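Local coordinates for protein translation initiation factor eIF2B subunit delta (PDB 5B04) that forms part of the eIF2B complex, which catalyses the exchange of GDP for GTP on the gamma subunit of translation initiation factor eIF2, at residues V298-P303 with C321-I326; Y274-T279 with G307-K312. All blocks are in the same frame, centred on the assembly; numbering follows the deposited sequence.

Interaction 1 (V298-P303 with C321-I326); sequences VVDSRP and CTYVMI
The Tyr323 ring meets Asp300 at its edge: OD2 of the carboxylate lies near the ring plane and accepts a hydrogen bond from the phenol OH, while the carboxylate itself is turned 80° from the ring. The bond is modelled as very short, and its exact length is doubtful at this resolution. Tyr323 pairs with Val298 in the register and so shares its face of the sheet; CG of Tyr323 is anti to the backbone N (chi1 -178°), and CG1 of Val298 lies 4.0 Å from CD1 of the Tyr323 ring. The other carboxylate oxygen of Asp300, OD1, takes the backbone N of Ser301 at 2.7 Å and also the backbone N of Gly307, so both oxygens are engaged. Next along this face comes Met325, its chain bent at chi2 and chi3: SD sits 3.8 Å from CB of Asp300, and CE packs on CA of Ser301 at 3.5 Å.

Underneath is a parallel pair of strands. Val298 N donates to Thr322 O at 2.8 Å, Val324 N to Val298 O at 3.1 Å, and Asp300 N to Val324 O at 3.0 Å; Ile326 N, just past its strand, gives Asp300 O a weak, bent bond. On the opposite face the valines Val299 and Val324 touch through their CG2 methyls, and CG1 of Val299 packs on CA of Ile326.

These are the two parallel strands of a beta-alpha-beta unit in the Rossmann-like sheet. Helix 306-316 connects them and packs through Arg308 on the Asp300–Tyr323 face, whereas strand 269-274 flanks 294-300 on its other edge. Arg302 forms a salt bridge with Glu239 of the eIF2B beta subunit, and residues 321-323 pair in parallel with a strand of that subunit, carrying the sheet across the interface.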
loop_
_atom_site.group_PDB
_atom_site.type_symbol
_atom_site.label_atom_id
_atom_site.label_comp_id
_atom_site.label_asym_id
_atom_site.label_seq_id
_atom_site.Cartn_x
_atom_site.Cartn_y
_atom_site.Cartn_z
ATOM N N VAL G 298 19.499 1.513 -24.094
ATOM C CA VAL G 298 19.698 2.676 -23.241
ATOM C C VAL G 298 18.375 3.365 -22.936
ATOM O O VAL G 298 17.682 3.829 -23.841
ATOM C CB VAL G 298 20.658 3.692 -23.883
ATOM C CG1 VAL G 298 20.750 4.947 -23.029
ATOM C CG2 VAL G 298 22.033 3.072 -24.079
ATOM N N VAL G 299 18.029 3.424 -21.654
ATOM C CA VAL G 299 16.815 4.100 -21.217
ATOM C C VAL G 299 17.150 5.474 -20.650
ATOM O O VAL G 299 17.953 5.592 -19.725
ATOM C CB VAL G 299 16.058 3.275 -20.158
ATOM C CG1 VAL G 299 14.864 4.053 -19.634
ATOM C CG2 VAL G 299 15.617 1.942 -20.741
ATOM N N ASP G 300 16.535 6.509 -21.211
ATOM C CA ASP G 300 16.808 7.877 -20.792
ATOM C C ASP G 300 15.614 8.471 -20.052
ATOM O O ASP G 300 14.553 7.852 -19.978
ATOM C CB ASP G 300 17.163 8.742 -22.002
ATOM C CG ASP G 300 18.140 9.848 -21.661
ATOM O OD1 ASP G 300 18.287 10.169 -20.463
ATOM O OD2 ASP G 300 18.766 10.394 -22.595
ATOM N N SER G 301 15.792 9.671 -19.506
ATOM C CA SER G 301 14.718 10.348 -18.786
ATOM C C SER G 301 14.914 11.861 -18.745
ATOM O O SER G 301 16.015 12.364 -18.961
ATOM C CB SER G 301 14.607 9.802 -17.362
ATOM O OG SER G 301 13.577 10.464 -16.648
ATOM N N ARG G 302 13.829 12.579 -18.473
ATOM C CA ARG G 302 13.875 14.021 -18.259
ATOM C C ARG G 302 14.332 14.315 -16.828
ATOM O O ARG G 302 14.315 13.417 -15.986
ATOM C CB ARG G 302 12.501 14.640 -18.534
ATOM C CG ARG G 302 12.165 14.787 -20.006
ATOM C CD ARG G 302 11.204 15.939 -20.209
ATOM N NE ARG G 302 11.767 17.199 -19.738
ATOM C CZ ARG G 302 11.046 18.213 -19.271
ATOM N NH1 ARG G 302 9.725 18.117 -19.205
ATOM N NH2 ARG G 302 11.647 19.323 -18.867
ATOM N N PRO G 303 14.744 15.565 -16.534
ATOM C CA PRO G 303 14.849 16.769 -17.373
ATOM C C PRO G 303 16.057 16.769 -18.309
ATOM O O PRO G 303 15.881 16.963 -19.510
ATOM C CB PRO G 303 14.956 17.900 -16.346
ATOM C CG PRO G 303 15.546 17.266 -15.149
ATOM C CD PRO G 303 15.038 15.857 -15.120
ATOM N N CYS G 321 23.083 -0.473 -30.331
ATOM C CA CYS G 321 22.308 0.209 -29.299
ATOM C C CYS G 321 20.885 0.580 -29.711
ATOM O O CYS G 321 20.625 0.941 -30.859
ATOM C CB CYS G 321 23.042 1.475 -28.852
ATOM S SG CYS G 321 24.554 1.179 -27.911
ATOM N N THR G 322 19.971 0.486 -28.749
ATOM C CA THR G 322 18.605 0.968 -28.907
ATOM C C THR G 322 18.355 2.057 -27.867
ATOM O O THR G 322 18.816 1.953 -26.731
ATOM C CB THR G 322 17.574 -0.171 -28.753
ATOM O OG1 THR G 322 17.809 -1.170 -29.753
ATOM C CG2 THR G 322 16.154 0.355 -28.905
ATOM N N TYR G 323 17.636 3.105 -28.256
ATOM C CA TYR G 323 17.438 4.260 -27.387
ATOM C C TYR G 323 15.958 4.588 -27.204
ATOM O O TYR G 323 15.257 4.891 -28.169
ATOM C CB TYR G 323 18.185 5.468 -27.956
ATOM C CG TYR G 323 18.108 6.720 -27.114
ATOM C CD1 TYR G 323 18.925 6.885 -26.003
ATOM C CD2 TYR G 323 17.235 7.748 -27.442
ATOM C CE1 TYR G 323 18.865 8.035 -25.236
ATOM C CE2 TYR G 323 17.168 8.898 -26.682
ATOM C CZ TYR G 323 17.983 9.037 -25.581
ATOM O OH TYR G 323 17.913 10.185 -24.826
ATOM N N VAL G 324 15.489 4.521 -25.961
ATOM C CA VAL G 324 14.097 4.829 -25.640
ATOM C C VAL G 324 13.996 5.672 -24.374
ATOM O O VAL G 324 14.920 5.698 -23.560
ATOM C CB VAL G 324 13.254 3.548 -25.442
ATOM C CG1 VAL G 324 13.172 2.745 -26.733
ATOM C CG2 VAL G 324 13.827 2.703 -24.313
ATOM N N MET G 325 12.872 6.362 -24.209
ATOM C CA MET G 325 12.606 7.088 -22.972
ATOM C C MET G 325 12.010 6.142 -21.939
ATOM O O MET G 325 11.508 5.071 -22.285
ATOM C CB MET G 325 11.668 8.271 -23.215
ATOM C CG MET G 325 12.238 9.346 -24.121
ATOM S SD MET G 325 13.861 9.919 -23.592
ATOM C CE MET G 325 13.450 10.685 -22.034
ATOM N N ILE G 326 12.058 6.545 -20.673
ATOM C CA ILE G 326 11.589 5.703 -19.575
ATOM C C ILE G 326 10.089 5.415 -19.686
ATOM O O ILE G 326 9.583 4.465 -19.091
ATOM C CB ILE G 326 11.901 6.353 -18.204
ATOM C CG1 ILE G 326 11.766 5.331 -17.071
ATOM C CG2 ILE G 326 11.019 7.571 -17.966
ATOM C CD1 ILE G 326 12.234 5.843 -15.727
#

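Interaction 2 (Y274-T279 with G307-K312); sequences YLHSST and GRVCLK. With PO4 (phosphate ion), chain O.
The carbonyl oxygen of Leu275 rests against the start of helix 306-316, with Gly307 CA, Cys310 CB and Cys310 SG around it on that side, all as packing contacts. The segment 274-279 is the beta-to-alpha turn of a Rossmann-like fold, leaving strand 269-274 and entering helix 278-289.

His276 carries the rest of the contact. Its CG is anti to the backbone N (chi1 -177°), and CG1 of Val309 sits over one face of the imidazole, 3.9 Å from the ring centroid and 15° off the ring normal. This CH-pi contact is shifted a little toward the rim, where NE2 of His276 is 3.7 Å from CG1 of Val309. On the ND1 side the ring instead meets the backbone of the helix, with ND1 of His276 3.7 Å from CA of Cys310. An alanine in place of His276 would probably leave the Val309 methyl without the ring it rests on and open a gap beside the Cys310 backbone.

Beyond the histidine, Ser277 is the N-cap of helix 278-289, where its OG accepts a weak hydrogen bond from Val280 N. A phosphate ion, probably from the crystallisation liquor, lies beside it and is hydrogen-bonded to Ser160 OG; Ser277 OG donates to its O1 at 3.1 Å.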
loop_
_atom_site.group_PDB
_atom_site.type_symbol
_atom_site.label_atom_id
_atom_site.label_comp_id
_atom_site.label_asym_id
_atom_site.label_seq_id
_atom_site.Cartn_x
_atom_site.Cartn_y
_atom_site.Cartn_z
ATOM N N TYR G 274 20.522 2.185 -17.695
ATOM C CA TYR G 274 19.716 3.369 -17.552
ATOM C C TYR G 274 20.671 4.523 -17.364
ATOM O O TYR G 274 21.625 4.432 -16.653
ATOM C CB TYR G 274 18.694 3.114 -16.467
ATOM C CG TYR G 274 17.895 4.293 -16.028
ATOM C CD1 TYR G 274 17.248 5.093 -16.922
ATOM C CD2 TYR G 274 17.775 4.583 -14.721
ATOM C CE1 TYR G 274 16.514 6.167 -16.503
ATOM C CE2 TYR G 274 17.054 5.653 -14.303
ATOM C CZ TYR G 274 16.428 6.432 -15.198
ATOM O OH TYR G 274 15.709 7.478 -14.746
ATOM N N LEU G 275 20.379 5.632 -18.002
ATOM C CA LEU G 275 21.172 6.821 -17.862
ATOM C C LEU G 275 22.633 6.775 -18.278
ATOM O O LEU G 275 22.933 6.345 -19.356
ATOM C CB LEU G 275 20.892 7.340 -16.488
ATOM C CG LEU G 275 19.424 7.720 -16.442
ATOM C CD1 LEU G 275 19.012 8.137 -15.060
ATOM C CD2 LEU G 275 19.153 8.849 -17.390
ATOM N N HIS G 276 23.529 7.254 -17.438
ATOM C CA HIS G 276 24.900 7.338 -17.804
ATOM C C HIS G 276 25.607 6.893 -16.547
ATOM O O HIS G 276 25.703 7.646 -15.620
ATOM C CB HIS G 276 25.447 8.686 -18.189
ATOM C CG HIS G 276 26.868 8.702 -18.636
ATOM N ND1 HIS G 276 27.380 7.797 -19.528
ATOM C CD2 HIS G 276 27.877 9.544 -18.337
ATOM C CE1 HIS G 276 28.651 8.064 -19.742
ATOM N NE2 HIS G 276 28.976 9.122 -19.034
ATOM N N SER G 277 26.127 5.679 -16.545
ATOM C CA SER G 277 26.825 5.148 -15.396
ATOM C C SER G 277 28.213 4.753 -15.786
ATOM O O SER G 277 28.395 4.034 -16.752
ATOM C CB SER G 277 26.120 3.912 -14.904
ATOM O OG SER G 277 26.915 3.235 -13.968
ATOM N N SER G 278 29.200 5.215 -15.041
ATOM C CA SER G 278 30.558 4.904 -15.391
ATOM C C SER G 278 30.793 3.427 -15.286
ATOM O O SER G 278 31.226 2.801 -16.221
ATOM C CB SER G 278 31.485 5.624 -14.434
ATOM O OG SER G 278 30.751 6.512 -13.615
ATOM N N THR G 279 30.396 2.841 -14.178
ATOM C CA THR G 279 30.679 1.431 -13.935
ATOM C C THR G 279 30.055 0.525 -14.994
ATOM O O THR G 279 30.726 -0.348 -15.543
ATOM C CB THR G 279 30.175 0.996 -12.547
ATOM O OG1 THR G 279 30.731 1.856 -11.544
ATOM C CG2 THR G 279 30.578 -0.442 -12.260
ATOM N N GLY G 307 21.255 9.753 -20.822
ATOM C CA GLY G 307 21.271 8.565 -21.656
ATOM C C GLY G 307 21.864 8.835 -23.025
ATOM O O GLY G 307 22.353 7.921 -23.690
ATOM N N ARG G 308 21.820 10.095 -23.448
ATOM C CA ARG G 308 22.422 10.500 -24.711
ATOM C C ARG G 308 23.938 10.407 -24.636
ATOM O O ARG G 308 24.583 9.898 -25.553
ATOM C CB ARG G 308 22.000 11.921 -25.082
ATOM C CG ARG G 308 20.502 12.107 -25.198
ATOM C CD ARG G 308 20.152 13.101 -26.290
ATOM N NE ARG G 308 18.715 13.346 -26.347
ATOM C CZ ARG G 308 18.110 14.367 -25.749
ATOM N NH1 ARG G 308 18.821 15.250 -25.060
ATOM N NH2 ARG G 308 16.796 14.509 -25.849
ATOM N N VAL G 309 24.501 10.908 -23.539
ATOM C CA VAL G 309 25.936 10.821 -23.297
ATOM C C VAL G 309 26.367 9.359 -23.299
ATOM O O VAL G 309 27.432 9.011 -23.810
ATOM C CB VAL G 309 26.327 11.479 -21.959
ATOM C CG1 VAL G 309 27.831 11.408 -21.746
ATOM C CG2 VAL G 309 25.847 12.921 -21.920
ATOM N N CYS G 310 25.519 8.510 -22.729
ATOM C CA CYS G 310 25.737 7.070 -22.749
ATOM C C CYS G 310 25.670 6.531 -24.173
ATOM O O CYS G 310 26.588 5.848 -24.629
ATOM C CB CYS G 310 24.708 6.360 -21.868
ATOM S SG CYS G 310 24.756 4.557 -21.971
ATOM N N LEU G 311 24.580 6.849 -24.867
ATOM C CA LEU G 311 24.377 6.406 -26.243
ATOM C C LEU G 311 25.509 6.872 -27.150
ATOM O O LEU G 311 25.975 6.127 -28.012
ATOM C CB LEU G 311 23.038 6.915 -26.780
ATOM C CG LEU G 311 22.705 6.490 -28.211
ATOM C CD1 LEU G 311 22.587 4.981 -28.294
ATOM C CD2 LEU G 311 21.431 7.156 -28.699
ATOM N N LYS G 312 25.945 8.112 -26.946
ATOM C CA LYS G 312 27.067 8.665 -27.691
ATOM C C LYS G 312 28.321 7.831 -27.465
ATOM O O LYS G 312 28.980 7.412 -28.415
ATOM C CB LYS G 312 27.316 10.118 -27.282
ATOM C CG LYS G 312 28.435 10.803 -28.048
ATOM C CD LYS G 312 28.703 12.193 -27.493
ATOM C CE LYS G 312 29.801 12.895 -28.274
ATOM N NZ LYS G 312 31.056 12.094 -28.306
HETATM P P PO4 O . 28.367 6.478 -11.336
HETATM O O1 PO4 O . 28.132 5.052 -11.776
HETATM O O2 PO4 O . 27.132 7.299 -11.618
HETATM O O3 PO4 O . 28.667 6.506 -9.856
HETATM O O4 PO4 O . 29.537 7.054 -12.097
#

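Along the chain the four segments alternate: 274-279, 298-303, 307-312, 321-326, so the two contacts interlock, with centres about 9 Å apart. Interaction 1 lies at the edge of this chain's sheet, where strand 320-325 pairs with a strand of the eIF2B beta subunit; interaction 2 sits at the C-terminal end of strand 269-274, where the following turn meets helix 306-316. Strand 294-300 stands between 269-274 and 320-325. Val299 O is 3.0 Å from Leu275 N, a probable hydrogen bond joining the two contacts through the backbone. Helix 306-316 belongs to both, connecting the strands of interaction 1 and packing on the turn in interaction 2, and its Arg308 and Leu311 also touch the beta subunit.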